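Long-range contacts in sphingomyelinase C (Streptomyces griseocarneus, PDB 7CNE), which belongs to the endonuclease/exonuclease/phosphatase family and has a DNase I-like fold, in which two large mixed beta sheets carry helices on the outside: residues A[192-197]-A[245-250]; A[50-55]-A[148-153]; A[116-121]-A[130-135]; A[75-80]-A[97-102]. One frame throughout, in Å; residues are numbered along the deposited sequence.

All four contacts are largely buried, but their depth differs: the centre of contact 2 is about 4 Å from the centre of the chain and that of contact 1 about 7 Å, whereas the centres of contacts 3 and 4 are about 12 Å from it. Contacts 1 and 3 are antiparallel pairings at different places in the same six-stranded sheet. Contact 2 reaches across from that sheet to the seven-stranded one with side chains and a water, and it touches each of the others. Contact 4 joins two loops through two backbone bonds, with a long, water-bridged Arg80–Asp99 salt bridge on its partly exposed side. Carboxylates and His150 crowd the middle, while Val116, Phe118 and Phe132 pack together in contact 3.

Contact 1: A[192-197]-A[245-250]; sequences AGDLNV and DLDYVL
The carbonyl oxygen of Leu246 takes two backbone N-H groups from the opposing turn. Leu195 N donates at 3.0 Å to Leu246 O, bent to 138° at the hydrogen, and Asn196 N adds a weak bond to the same oxygen at 3.5 Å. The donors sit in a Gly-Asp-Leu-Asn run, the GDxN sequence pattern of DNase I-like proteins, where the chain turns a corner as it leaves strand 188-192. The antiparallel pairing with strand 247-251, an outermost strand of the six-stranded sheet, runs on from Ala192 into the first residues of this run. Gly193 N bonds to Tyr248 O at 3.0 Å, and Tyr248 N answers to Gly193 O at 3.1 Å.

Asp194 and Asp247 share one face of this ladder. Their carboxylate planes are turned 63° apart, and Asp247 OD1 lies against Asp194 CB at 3.2 Å. The strongest polar partners of both acids lie outside the two segments: Asn16 ND2 holds Asp194 OD2, while Ser225 OG and His290 ND1 hold Asp247 OD2. Asp194 OD1 takes a weak bond from Asn196 N. A bound succinic acid lies close to Asp194 and is hydrogen-bonded by Asn196 ND2, which also holds Ala151 O.

The Tyr248 ring goes to the other face. With CG anti to its own carbonyl carbon, it runs past Leu195, whose CD1 meets Tyr248 CD1 at 3.6 Å, and on toward Val197. Leu246 CD2 also packs on Val197 C, at 3.6 Å. At the far end of the ring Tyr248 OH donates to Val197 O at 2.6 Å, approaching from 36° above the carbonyl plane; the oxygen itself lies at the ring's edge, in the ring plane.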
loop_
_atom_site.group_PDB
_atom_site.type_symbol
_atom_site.label_atom_id
_atom_site.label_comp_id
_atom_site.label_asym_id
_atom_site.label_seq_id
_atom_site.Cartn_x
_atom_site.Cartn_y
_atom_site.Cartn_z
ATOM N N ALA A 192 -4.826 3.358 -4.043
ATOM C CA ALA A 192 -3.690 2.469 -4.252
ATOM C C ALA A 192 -3.319 1.844 -2.921
ATOM O O ALA A 192 -3.185 2.557 -1.923
ATOM C CB ALA A 192 -2.487 3.228 -4.833
ATOM N N GLY A 193 -3.158 0.530 -2.890
ATOM C CA GLY A 193 -2.708 -0.065 -1.652
ATOM C C GLY A 193 -2.810 -1.572 -1.643
ATOM O O GLY A 193 -3.256 -2.211 -2.604
ATOM N N ASP A 194 -2.332 -2.124 -0.531
ATOM C CA ASP A 194 -2.617 -3.494 -0.131
ATOM C C ASP A 194 -4.020 -3.478 0.461
ATOM O O ASP A 194 -4.207 -3.119 1.627
ATOM C CB ASP A 194 -1.579 -3.971 0.883
ATOM C CG ASP A 194 -1.805 -5.395 1.332
ATOM O OD1 ASP A 194 -2.855 -5.980 0.998
ATOM O OD2 ASP A 194 -0.905 -5.934 2.009
ATOM N N LEU A 195 -5.018 -3.839 -0.342
ATOM C CA LEU A 195 -6.396 -3.766 0.125
ATOM C C LEU A 195 -6.866 -5.049 0.794
ATOM O O LEU A 195 -7.997 -5.086 1.286
ATOM C CB LEU A 195 -7.337 -3.386 -1.022
ATOM C CG LEU A 195 -6.863 -2.183 -1.844
ATOM C CD1 LEU A 195 -7.878 -1.823 -2.910
ATOM C CD2 LEU A 195 -6.597 -0.986 -0.927
ATOM N N ASN A 196 -6.023 -6.084 0.838
ATOM C CA ASN A 196 -6.297 -7.310 1.588
ATOM C C ASN A 196 -7.600 -7.969 1.148
ATOM O O ASN A 196 -8.289 -8.598 1.951
ATOM C CB ASN A 196 -6.297 -7.046 3.099
ATOM C CG ASN A 196 -4.972 -7.401 3.736
ATOM O OD1 ASN A 196 -4.453 -8.480 3.498
ATOM N ND2 ASN A 196 -4.405 -6.489 4.530
ATOM N N VAL A 197 -7.934 -7.807 -0.131
ATOM C CA VAL A 197 -9.083 -8.443 -0.767
ATOM C C VAL A 197 -8.570 -9.266 -1.944
ATOM O O VAL A 197 -7.959 -8.716 -2.873
ATOM C CB VAL A 197 -10.109 -7.404 -1.251
ATOM C CG1 VAL A 197 -11.227 -8.083 -2.037
ATOM C CG2 VAL A 197 -10.671 -6.607 -0.075
ATOM N N ASP A 245 -4.377 -12.517 -4.045
ATOM C CA ASP A 245 -4.053 -11.459 -4.998
ATOM C C ASP A 245 -4.683 -10.179 -4.462
ATOM O O ASP A 245 -5.871 -9.930 -4.698
ATOM C CB ASP A 245 -4.592 -11.822 -6.378
ATOM C CG ASP A 245 -4.104 -10.906 -7.453
ATOM O OD1 ASP A 245 -2.953 -10.420 -7.342
ATOM O OD2 ASP A 245 -4.878 -10.663 -8.407
ATOM N N LEU A 246 -3.875 -9.358 -3.770
ATOM C CA LEU A 246 -4.389 -8.410 -2.788
ATOM C C LEU A 246 -4.145 -6.934 -3.080
ATOM O O LEU A 246 -4.678 -6.093 -2.341
ATOM C CB LEU A 246 -3.790 -8.721 -1.402
ATOM C CG LEU A 246 -3.934 -10.161 -0.900
ATOM C CD1 LEU A 246 -3.251 -10.347 0.466
ATOM C CD2 LEU A 246 -5.405 -10.481 -0.828
ATOM N N ASP A 247 -3.365 -6.585 -4.105
ATOM C CA ASP A 247 -2.802 -5.243 -4.251
ATOM C C ASP A 247 -3.323 -4.586 -5.529
ATOM O O ASP A 247 -3.337 -5.216 -6.588
ATOM C CB ASP A 247 -1.268 -5.331 -4.250
ATOM C CG ASP A 247 -0.719 -5.986 -2.970
ATOM O OD1 ASP A 247 -0.746 -5.327 -1.907
ATOM O OD2 ASP A 247 -0.268 -7.159 -3.017
ATOM N N TYR A 248 -3.751 -3.321 -5.427
ATOM C CA TYR A 248 -4.534 -2.674 -6.477
ATOM C C TYR A 248 -4.188 -1.197 -6.606
ATOM O O TYR A 248 -3.771 -0.553 -5.643
ATOM C CB TYR A 248 -6.042 -2.755 -6.192
ATOM C CG TYR A 248 -6.604 -4.146 -5.985
ATOM C CD1 TYR A 248 -6.627 -4.729 -4.717
ATOM C CD2 TYR A 248 -7.158 -4.856 -7.052
ATOM C CE1 TYR A 248 -7.170 -5.994 -4.518
ATOM C CE2 TYR A 248 -7.708 -6.124 -6.863
ATOM C CZ TYR A 248 -7.709 -6.684 -5.586
ATOM O OH TYR A 248 -8.230 -7.946 -5.377
ATOM N N VAL A 249 -4.415 -0.657 -7.807
ATOM C CA VAL A 249 -4.518 0.788 -8.038
ATOM C C VAL A 249 -5.745 0.989 -8.913
ATOM O O VAL A 249 -5.729 0.628 -10.095
ATOM C CB VAL A 249 -3.275 1.383 -8.712
ATOM C CG1 VAL A 249 -3.404 2.929 -8.842
ATOM C CG2 VAL A 249 -1.994 0.983 -7.974
ATOM N N LEU A 250 -6.804 1.562 -8.347
ATOM C CA LEU A 250 -8.099 1.622 -9.022
ATOM C C LEU A 250 -8.650 3.041 -9.000
ATOM O O LEU A 250 -8.615 3.718 -7.967
ATOM C CB LEU A 250 -9.111 0.662 -8.370
ATOM C CG LEU A 250 -8.751 -0.827 -8.426
ATOM C CD1 LEU A 250 -9.703 -1.689 -7.561
ATOM C CD2 LEU A 250 -8.731 -1.320 -9.870
#

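Contact 2: A[50-55]-A[148-153]; sequences VLQEAF and GTHAQS
His150 meets the strand across from it from CB through ND1 to CE1. Its CB rests on Gln52 CG at 3.7 Å, and Gln52 CB and CG cross beside the CB, CG and ND1 end of His150. Farther out comes Glu53: its OE2 lies 3.2 Å from His150 CE1, with carboxylate and ring planes only 25° apart. CG anti to the backbone N (chi1 -176°) carries the imidazole outward to this point. Deeper in, Val50 CG1 sits over the bare CA of Gly148 at 3.6 Å.

A water closes the pair. It accepts from Glu53 N at 2.7 Å and is hydrogen-bonded to His150 ND1 at 2.8 Å, which links the imidazole to the Glu53 backbone through solvent.

Behind this first shell stand two strands from different sheets of the DNase I-like sandwich. Segments 50-54 and 148-150 run nearly parallel, their axes 23° apart and 7.0 Å away at the closest. The bridging is done by side chains and the water, since the strands do not pair directly. Asn16 ND2, from strand 12-19, holds Glu53 OE2 in place, and Thr149 OG1 is bonded to Gly131 O on the neighbouring strand.

His150 NE2 is hydrogen-bonded to a bound succinic acid, probably from the crystallisation liquor. The imidazole therefore has both nitrogens engaged, one with water and one with ligand, which may mark a polar pocket where the two sheets meet.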
loop_
_atom_site.group_PDB
_atom_site.type_symbol
_atom_site.label_atom_id
_atom_site.label_comp_id
_atom_site.label_asym_id
_atom_site.label_seq_id
_atom_site.Cartn_x
_atom_site.Cartn_y
_atom_site.Cartn_z
ATOM N N VAL A 50 3.293 4.055 -3.693
ATOM C CA VAL A 50 2.590 3.885 -2.423
ATOM C C VAL A 50 3.146 2.633 -1.753
ATOM O O VAL A 50 3.066 1.530 -2.314
ATOM C CB VAL A 50 1.064 3.779 -2.608
ATOM C CG1 VAL A 50 0.372 3.692 -1.250
ATOM C CG2 VAL A 50 0.524 4.983 -3.380
ATOM N N LEU A 51 3.700 2.803 -0.554
ATOM C CA LEU A 51 4.290 1.715 0.203
ATOM C C LEU A 51 3.418 1.361 1.398
ATOM O O LEU A 51 2.806 2.236 2.016
ATOM C CB LEU A 51 5.687 2.090 0.704
ATOM C CG LEU A 51 6.682 2.496 -0.387
ATOM C CD1 LEU A 51 8.011 2.873 0.273
ATOM C CD2 LEU A 51 6.863 1.340 -1.365
ATOM N N GLN A 52 3.400 0.072 1.743
ATOM C CA GLN A 52 2.800 -0.392 2.983
ATOM C C GLN A 52 3.860 -1.081 3.834
ATOM O O GLN A 52 4.932 -1.444 3.342
ATOM C CB GLN A 52 1.638 -1.362 2.735
ATOM C CG GLN A 52 0.530 -0.808 1.854
ATOM C CD GLN A 52 0.856 -0.946 0.376
ATOM O OE1 GLN A 52 1.419 -1.961 -0.054
ATOM N NE2 GLN A 52 0.503 0.069 -0.408
ATOM N N GLU A 53 3.527 -1.245 5.115
ATOM C CA GLU A 53 4.343 -1.935 6.122
ATOM C C GLU A 53 5.740 -1.329 6.263
ATOM O O GLU A 53 6.703 -2.017 6.611
ATOM C CB GLU A 53 4.401 -3.444 5.845
ATOM C CG GLU A 53 3.003 -4.066 5.909
ATOM C CD GLU A 53 3.002 -5.583 6.048
ATOM O OE1 GLU A 53 4.050 -6.168 6.397
ATOM O OE2 GLU A 53 1.940 -6.194 5.799
ATOM N N ALA A 54 5.857 -0.025 6.020
ATOM C CA ALA A 54 7.102 0.700 6.277
ATOM C C ALA A 54 7.157 1.095 7.757
ATOM O O ALA A 54 7.149 2.268 8.127
ATOM C CB ALA A 54 7.198 1.912 5.358
ATOM N N PHE A 55 7.188 0.067 8.612
ATOM C CA PHE A 55 6.981 0.234 10.047
ATOM C C PHE A 55 8.263 0.609 10.781
ATOM O O PHE A 55 8.223 1.376 11.753
ATOM C CB PHE A 55 6.443 -1.063 10.659
ATOM C CG PHE A 55 5.056 -1.444 10.211
ATOM C CD1 PHE A 55 4.010 -0.537 10.275
ATOM C CD2 PHE A 55 4.797 -2.738 9.758
ATOM C CE1 PHE A 55 2.728 -0.909 9.888
ATOM C CE2 PHE A 55 3.514 -3.121 9.364
ATOM C CZ PHE A 55 2.483 -2.212 9.426
ATOM N N GLY A 148 -3.580 6.390 -0.534
ATOM C CA GLY A 148 -2.710 5.240 -0.327
ATOM C C GLY A 148 -3.076 4.603 0.999
ATOM O O GLY A 148 -3.293 5.307 1.986
ATOM N N THR A 149 -3.155 3.277 1.028
ATOM C CA THR A 149 -3.617 2.646 2.257
ATOM C C THR A 149 -3.137 1.204 2.340
ATOM O O THR A 149 -2.522 0.656 1.416
ATOM C CB THR A 149 -5.150 2.711 2.377
ATOM O OG1 THR A 149 -5.542 2.408 3.724
ATOM C CG2 THR A 149 -5.819 1.715 1.432
ATOM N N HIS A 150 -3.408 0.622 3.501
ATOM C CA HIS A 150 -3.206 -0.789 3.797
ATOM C C HIS A 150 -4.427 -1.187 4.620
ATOM O O HIS A 150 -4.541 -0.783 5.777
ATOM C CB HIS A 150 -1.903 -0.997 4.576
ATOM C CG HIS A 150 -1.570 -2.431 4.840
ATOM N ND1 HIS A 150 -0.545 -2.809 5.684
ATOM C CD2 HIS A 150 -2.111 -3.580 4.364
ATOM C CE1 HIS A 150 -0.479 -4.129 5.729
ATOM N NE2 HIS A 150 -1.413 -4.621 4.931
ATOM N N ALA A 151 -5.352 -1.925 4.022
ATOM C CA ALA A 151 -6.633 -2.209 4.656
ATOM C C ALA A 151 -6.526 -3.382 5.638
ATOM O O ALA A 151 -5.502 -4.065 5.737
ATOM C CB ALA A 151 -7.704 -2.488 3.593
ATOM N N GLN A 152 -7.610 -3.594 6.385
ATOM C CA GLN A 152 -7.644 -4.572 7.471
ATOM C C GLN A 152 -7.156 -5.955 7.033
ATOM O O GLN A 152 -7.631 -6.513 6.043
ATOM C CB GLN A 152 -9.075 -4.672 8.006
ATOM C CG GLN A 152 -9.322 -5.842 8.971
ATOM C CD GLN A 152 -8.684 -5.601 10.313
ATOM O OE1 GLN A 152 -8.860 -4.539 10.893
ATOM N NE2 GLN A 152 -7.926 -6.583 10.814
ATOM N N SER A 153 -6.226 -6.521 7.796
ATOM C CA SER A 153 -5.734 -7.857 7.495
ATOM C C SER A 153 -6.669 -8.918 8.072
ATOM O O SER A 153 -7.482 -8.656 8.962
ATOM C CB SER A 153 -4.318 -8.055 8.047
ATOM O OG SER A 153 -4.323 -8.005 9.468
HETATM O O HOH W 1 1.094 -0.566 6.160
#

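Contact 3: A[116-121]-A[130-135]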
loop_
_atom_site.group_PDB
_atom_site.type_symbol
_atom_site.label_atom_id
_atom_site.label_comp_id
_atom_site.label_asym_id
_atom_site.label_seq_id
_atom_site.Cartn_x
_atom_site.Cartn_y
_atom_site.Cartn_z
ATOM N N VAL A 116 -5.740 9.954 7.546
ATOM C CA VAL A 116 -6.955 9.613 8.273
ATOM C C VAL A 116 -6.748 8.212 8.827
ATOM O O VAL A 116 -6.416 7.291 8.075
ATOM C CB VAL A 116 -8.206 9.678 7.370
ATOM C CG1 VAL A 116 -9.466 9.301 8.146
ATOM C CG2 VAL A 116 -8.351 11.071 6.705
ATOM N N ILE A 117 -6.909 8.059 10.134
ATOM C CA ILE A 117 -6.818 6.753 10.787
ATOM C C ILE A 117 -8.191 6.085 10.713
ATOM O O ILE A 117 -9.224 6.738 10.898
ATOM C CB ILE A 117 -6.324 6.905 12.243
ATOM C CG1 ILE A 117 -4.995 7.675 12.296
ATOM C CG2 ILE A 117 -6.270 5.552 13.002
ATOM C CD1 ILE A 117 -3.968 7.289 11.260
ATOM N N PHE A 118 -8.209 4.791 10.407
ATOM C CA PHE A 118 -9.469 4.077 10.210
ATOM C C PHE A 118 -10.322 4.089 11.476
ATOM O O PHE A 118 -9.817 3.938 12.591
ATOM C CB PHE A 118 -9.197 2.628 9.796
ATOM C CG PHE A 118 -8.754 2.483 8.378
ATOM C CD1 PHE A 118 -9.473 3.090 7.351
ATOM C CD2 PHE A 118 -7.627 1.739 8.059
ATOM C CE1 PHE A 118 -9.070 2.957 6.035
ATOM C CE2 PHE A 118 -7.219 1.606 6.739
ATOM C CZ PHE A 118 -7.939 2.224 5.727
ATOM N N ASN A 119 -11.627 4.272 11.295
ATOM C CA ASN A 119 -12.560 4.208 12.413
ATOM C C ASN A 119 -12.920 2.780 12.785
ATOM O O ASN A 119 -13.391 2.546 13.907
ATOM C CB ASN A 119 -13.840 4.984 12.080
ATOM C CG ASN A 119 -13.591 6.457 11.905
ATOM O OD1 ASN A 119 -12.685 7.015 12.524
ATOM N ND2 ASN A 119 -14.395 7.106 11.059
ATOM N N ASP A 120 -12.702 1.828 11.876
ATOM C CA ASP A 120 -13.098 0.435 12.060
ATOM C C ASP A 120 -11.909 -0.475 11.798
ATOM O O ASP A 120 -11.252 -0.354 10.756
ATOM C CB ASP A 120 -14.249 0.062 11.111
ATOM C CG ASP A 120 -15.478 0.932 11.311
ATOM O OD1 ASP A 120 -15.554 2.001 10.681
ATOM O OD2 ASP A 120 -16.376 0.535 12.091
ATOM N N ALA A 121 -11.648 -1.397 12.726
ATOM C CA ALA A 121 -10.565 -2.365 12.584
ATOM C C ALA A 121 -10.705 -3.402 13.691
ATOM O O ALA A 121 -11.356 -3.153 14.706
ATOM C CB ALA A 121 -9.188 -1.694 12.649
ATOM N N LYS A 130 -3.415 2.312 11.862
ATOM C CA LYS A 130 -3.669 1.978 10.467
ATOM C C LYS A 130 -4.655 2.976 9.873
ATOM O O LYS A 130 -5.593 3.420 10.539
ATOM C CB LYS A 130 -4.214 0.548 10.354
ATOM C CG LYS A 130 -3.143 -0.552 10.443
ATOM C CD LYS A 130 -2.290 -0.562 9.175
ATOM C CE LYS A 130 -1.107 -1.505 9.302
ATOM N NZ LYS A 130 -1.455 -2.905 8.958
ATOM N N GLY A 131 -4.432 3.350 8.615
ATOM C CA GLY A 131 -5.267 4.366 8.013
ATOM C C GLY A 131 -4.926 4.617 6.565
ATOM O O GLY A 131 -4.411 3.722 5.887
ATOM N N PHE A 132 -5.207 5.820 6.070
ATOM C CA PHE A 132 -4.865 6.143 4.695
ATOM C C PHE A 132 -4.286 7.547 4.603
ATOM O O PHE A 132 -4.526 8.406 5.460
ATOM C CB PHE A 132 -6.069 5.979 3.731
ATOM C CG PHE A 132 -7.294 6.798 4.076
ATOM C CD1 PHE A 132 -8.277 6.288 4.917
ATOM C CD2 PHE A 132 -7.499 8.042 3.503
ATOM C CE1 PHE A 132 -9.416 7.022 5.205
ATOM C CE2 PHE A 132 -8.654 8.780 3.790
ATOM C CZ PHE A 132 -9.607 8.259 4.642
ATOM N N ALA A 133 -3.470 7.744 3.574
ATOM C CA ALA A 133 -2.947 9.050 3.217
ATOM C C ALA A 133 -3.710 9.561 2.008
ATOM O O ALA A 133 -4.007 8.798 1.088
ATOM C CB ALA A 133 -1.453 8.979 2.892
ATOM N N TYR A 134 -4.019 10.855 2.010
ATOM C CA TYR A 134 -4.673 11.517 0.887
ATOM C C TYR A 134 -3.731 12.578 0.352
ATOM O O TYR A 134 -3.346 13.484 1.095
ATOM C CB TYR A 134 -5.987 12.163 1.318
ATOM C CG TYR A 134 -6.633 13.050 0.279
ATOM C CD1 TYR A 134 -7.193 12.503 -0.873
ATOM C CD2 TYR A 134 -6.729 14.428 0.468
ATOM C CE1 TYR A 134 -7.810 13.294 -1.815
ATOM C CE2 TYR A 134 -7.337 15.238 -0.488
ATOM C CZ TYR A 134 -7.875 14.660 -1.622
ATOM O OH TYR A 134 -8.501 15.439 -2.569
ATOM N N VAL A 135 -3.363 12.480 -0.925
ATOM C CA VAL A 135 -2.486 13.473 -1.533
ATOM C C VAL A 135 -3.144 14.031 -2.783
ATOM O O VAL A 135 -3.802 13.305 -3.536
ATOM C CB VAL A 135 -1.081 12.918 -1.861
ATOM C CG1 VAL A 135 -0.450 12.375 -0.616
ATOM C CG2 VAL A 135 -1.130 11.864 -2.953
#
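Phe132 turns CG into the crowded position between its backbone N and carbonyl carbon (chi1 57°), and this lays the ring beside Val116, pointing the same way. Phe118 has CG anti to the carbonyl carbon (chi1 -75°), which brings its ring face over Gly131 CA. Two CH-pi contacts result. Val116 CB stands 3.7 Å from the centroid of the Phe132 ring, over one face but shifted toward the rim, and both Val116 methyls flank the outer end of the same ring. Gly131 CA lies 3.8 Å from the Phe118 centroid in much the same way. Between the two aromatics, Phe118 CE1 reaches the edge of the Phe132 ring at CD1, 3.6 Å away, with the planes inclined at 47°.

Beneath these side chains runs an antiparallel pairing of strands 110-117 and 131-139, within the six-stranded sheet of the DNase I-like sandwich. Val116 and Phe132 are a hydrogen-bonded pair: Val116 N gives to Phe132 O at 2.9 Å, and Phe132 N to Val116 O at 2.8 Å. Ile117 and Gly131 form the next, non-hydrogen-bonded pair. Beyond it Phe118 N reaches a lone pair of Lys130 O at 3.0 Å, in the carbonyl plane, as the chain leaves the strand.

Helix 162-180 packs on the aromatic side, with Phe177 edge-to-face against Phe132 and Ile174 touching it as well. Ile117 heads the other way, toward Tyr92, although its CG2 still touches Lys130 O at 3.3 Å.

Contact 4: A[75-80]-A[97-102]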
loop_
_atom_site.group_PDB
_atom_site.type_symbol
_atom_site.label_atom_id
_atom_site.label_comp_id
_atom_site.label_asym_id
_atom_site.label_seq_id
_atom_site.Cartn_x
_atom_site.Cartn_y
_atom_site.Cartn_z
ATOM N N THR A 75 4.953 11.997 1.628
ATOM C CA THR A 75 4.249 12.121 2.893
ATOM C C THR A 75 5.066 11.489 4.006
ATOM O O THR A 75 5.934 10.652 3.751
ATOM C CB THR A 75 2.892 11.429 2.818
ATOM O OG1 THR A 75 3.081 10.003 2.873
ATOM C CG2 THR A 75 2.166 11.811 1.543
ATOM N N PRO A 76 4.786 11.836 5.261
ATOM C CA PRO A 76 5.252 10.996 6.370
ATOM C C PRO A 76 4.646 9.599 6.273
ATOM O O PRO A 76 3.776 9.306 5.444
ATOM C CB PRO A 76 4.762 11.733 7.625
ATOM C CG PRO A 76 4.437 13.138 7.166
ATOM C CD PRO A 76 3.987 12.982 5.733
ATOM N N VAL A 77 5.130 8.710 7.135
ATOM C CA VAL A 77 4.458 7.432 7.320
ATOM C C VAL A 77 3.181 7.670 8.114
ATOM O O VAL A 77 3.209 8.307 9.173
ATOM C CB VAL A 77 5.379 6.426 8.028
ATOM C CG1 VAL A 77 4.644 5.104 8.250
ATOM C CG2 VAL A 77 6.652 6.204 7.215
ATOM N N VAL A 78 2.052 7.181 7.591
ATOM C CA VAL A 78 0.759 7.407 8.228
ATOM C C VAL A 78 0.792 6.892 9.659
ATOM O O VAL A 78 1.241 5.768 9.921
ATOM C CB VAL A 78 -0.359 6.714 7.437
ATOM C CG1 VAL A 78 -1.622 6.575 8.299
ATOM C CG2 VAL A 78 -0.659 7.463 6.140
ATOM N N GLY A 79 0.328 7.719 10.591
ATOM C CA GLY A 79 0.117 7.294 11.955
ATOM C C GLY A 79 1.295 7.456 12.894
ATOM O O GLY A 79 1.162 7.104 14.068
ATOM N N ARG A 80 2.447 7.950 12.414
ATOM C CA ARG A 80 3.571 8.228 13.312
ATOM C C ARG A 80 3.255 9.379 14.261
ATOM O O ARG A 80 3.450 9.266 15.478
ATOM C CB ARG A 80 4.831 8.551 12.509
ATOM C CG ARG A 80 5.832 7.432 12.438
ATOM C CD ARG A 80 7.173 7.952 11.973
ATOM N NE ARG A 80 7.810 7.006 11.069
ATOM C CZ ARG A 80 9.006 7.182 10.519
ATOM N NH1 ARG A 80 9.716 8.276 10.782
ATOM N NH2 ARG A 80 9.497 6.257 9.708
ATOM N N PRO A 97 2.151 2.925 19.910
ATOM C CA PRO A 97 3.507 3.009 19.346
ATOM C C PRO A 97 3.593 2.612 17.880
ATOM O O PRO A 97 4.527 3.028 17.196
ATOM C CB PRO A 97 4.320 2.032 20.215
ATOM C CG PRO A 97 3.366 1.502 21.252
ATOM C CD PRO A 97 1.983 1.753 20.784
ATOM N N GLU A 98 2.655 1.806 17.383
ATOM C CA GLU A 98 2.742 1.293 16.019
ATOM C C GLU A 98 2.030 2.238 15.055
ATOM O O GLU A 98 0.851 2.553 15.249
ATOM C CB GLU A 98 2.130 -0.106 15.920
ATOM C CG GLU A 98 3.059 -1.262 16.297
ATOM C CD GLU A 98 2.351 -2.368 17.083
ATOM O OE1 GLU A 98 2.843 -3.509 17.045
ATOM O OE2 GLU A 98 1.322 -2.110 17.761
ATOM N N ASP A 99 2.740 2.678 14.018
ATOM C CA ASP A 99 2.124 3.508 12.996
ATOM C C ASP A 99 1.456 2.619 11.943
ATOM O O ASP A 99 1.486 1.390 12.021
ATOM C CB ASP A 99 3.140 4.479 12.385
ATOM C CG ASP A 99 4.291 3.782 11.651
ATOM O OD1 ASP A 99 4.048 2.883 10.816
ATOM O OD2 ASP A 99 5.451 4.185 11.863
ATOM N N GLY A 100 0.823 3.252 10.950
ATOM C CA GLY A 100 0.111 2.525 9.908
ATOM C C GLY A 100 0.964 2.024 8.755
ATOM O O GLY A 100 0.451 1.300 7.897
ATOM N N GLY A 101 2.243 2.402 8.697
ATOM C CA GLY A 101 3.152 1.843 7.707
ATOM C C GLY A 101 2.978 2.319 6.278
ATOM O O GLY A 101 3.673 1.809 5.388
ATOM N N VAL A 102 2.100 3.285 6.018
ATOM C CA VAL A 102 1.828 3.753 4.660
ATOM C C VAL A 102 2.540 5.078 4.418
ATOM O O VAL A 102 2.430 6.010 5.228
ATOM C CB VAL A 102 0.314 3.891 4.417
ATOM C CG1 VAL A 102 0.045 4.568 3.086
ATOM C CG2 VAL A 102 -0.345 2.514 4.455
HETATM O O HOH W 2 7.667 4.173 10.132
#
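Val78 is the close-fitting part of this contact, holding the facing loop with both of its backbone polar groups. Val78 N donates to Val102 O at 2.7 Å, nearly straight and in the carbonyl plane, while Val78 O receives Gly100 N at 2.8 Å. The Val78 and Val102 side chains lie alongside each other and point the same way, CG2 of Val78 reaching Val102 CB at 4.1 Å. Val77 CG1 fills the next place, crossing the Asp99 side chain at about a right angle and touching Asp99 OD1 at 3.4 Å.

Asp99 joins the snug half to the wetter one. The backbone sets its CB against Val78 O and Gly79 C; CG, between N and the carbonyl carbon (chi1 63°), puts OD1 toward Val77 and OD2 toward Arg80. OD1 also takes a weak bond from Gly101 N, two residues on in its own loop.

At Arg80 the fit slackens. The salt bridge from Arg80 NE to Asp99 OD2 is long, 3.8 Å, although the two flat groups are tilted only 24° apart. A water at the guanidinium edge links the two groups, accepting from Arg80 NH2 at 2.8 Å and lying 2.8 Å from Asp99 OD2, to which it probably donates. The guanidinium has a firmer partner elsewhere: NH1 makes a salt bridge with Asp61 of helix 57-66.

The backbone from Val77 to Arg80 is a type II beta turn, closed by a weak bond from Arg80 N to Val77 O. Its third position holds Gly79 with a positive phi (90°), the glycine characteristic of this turn type.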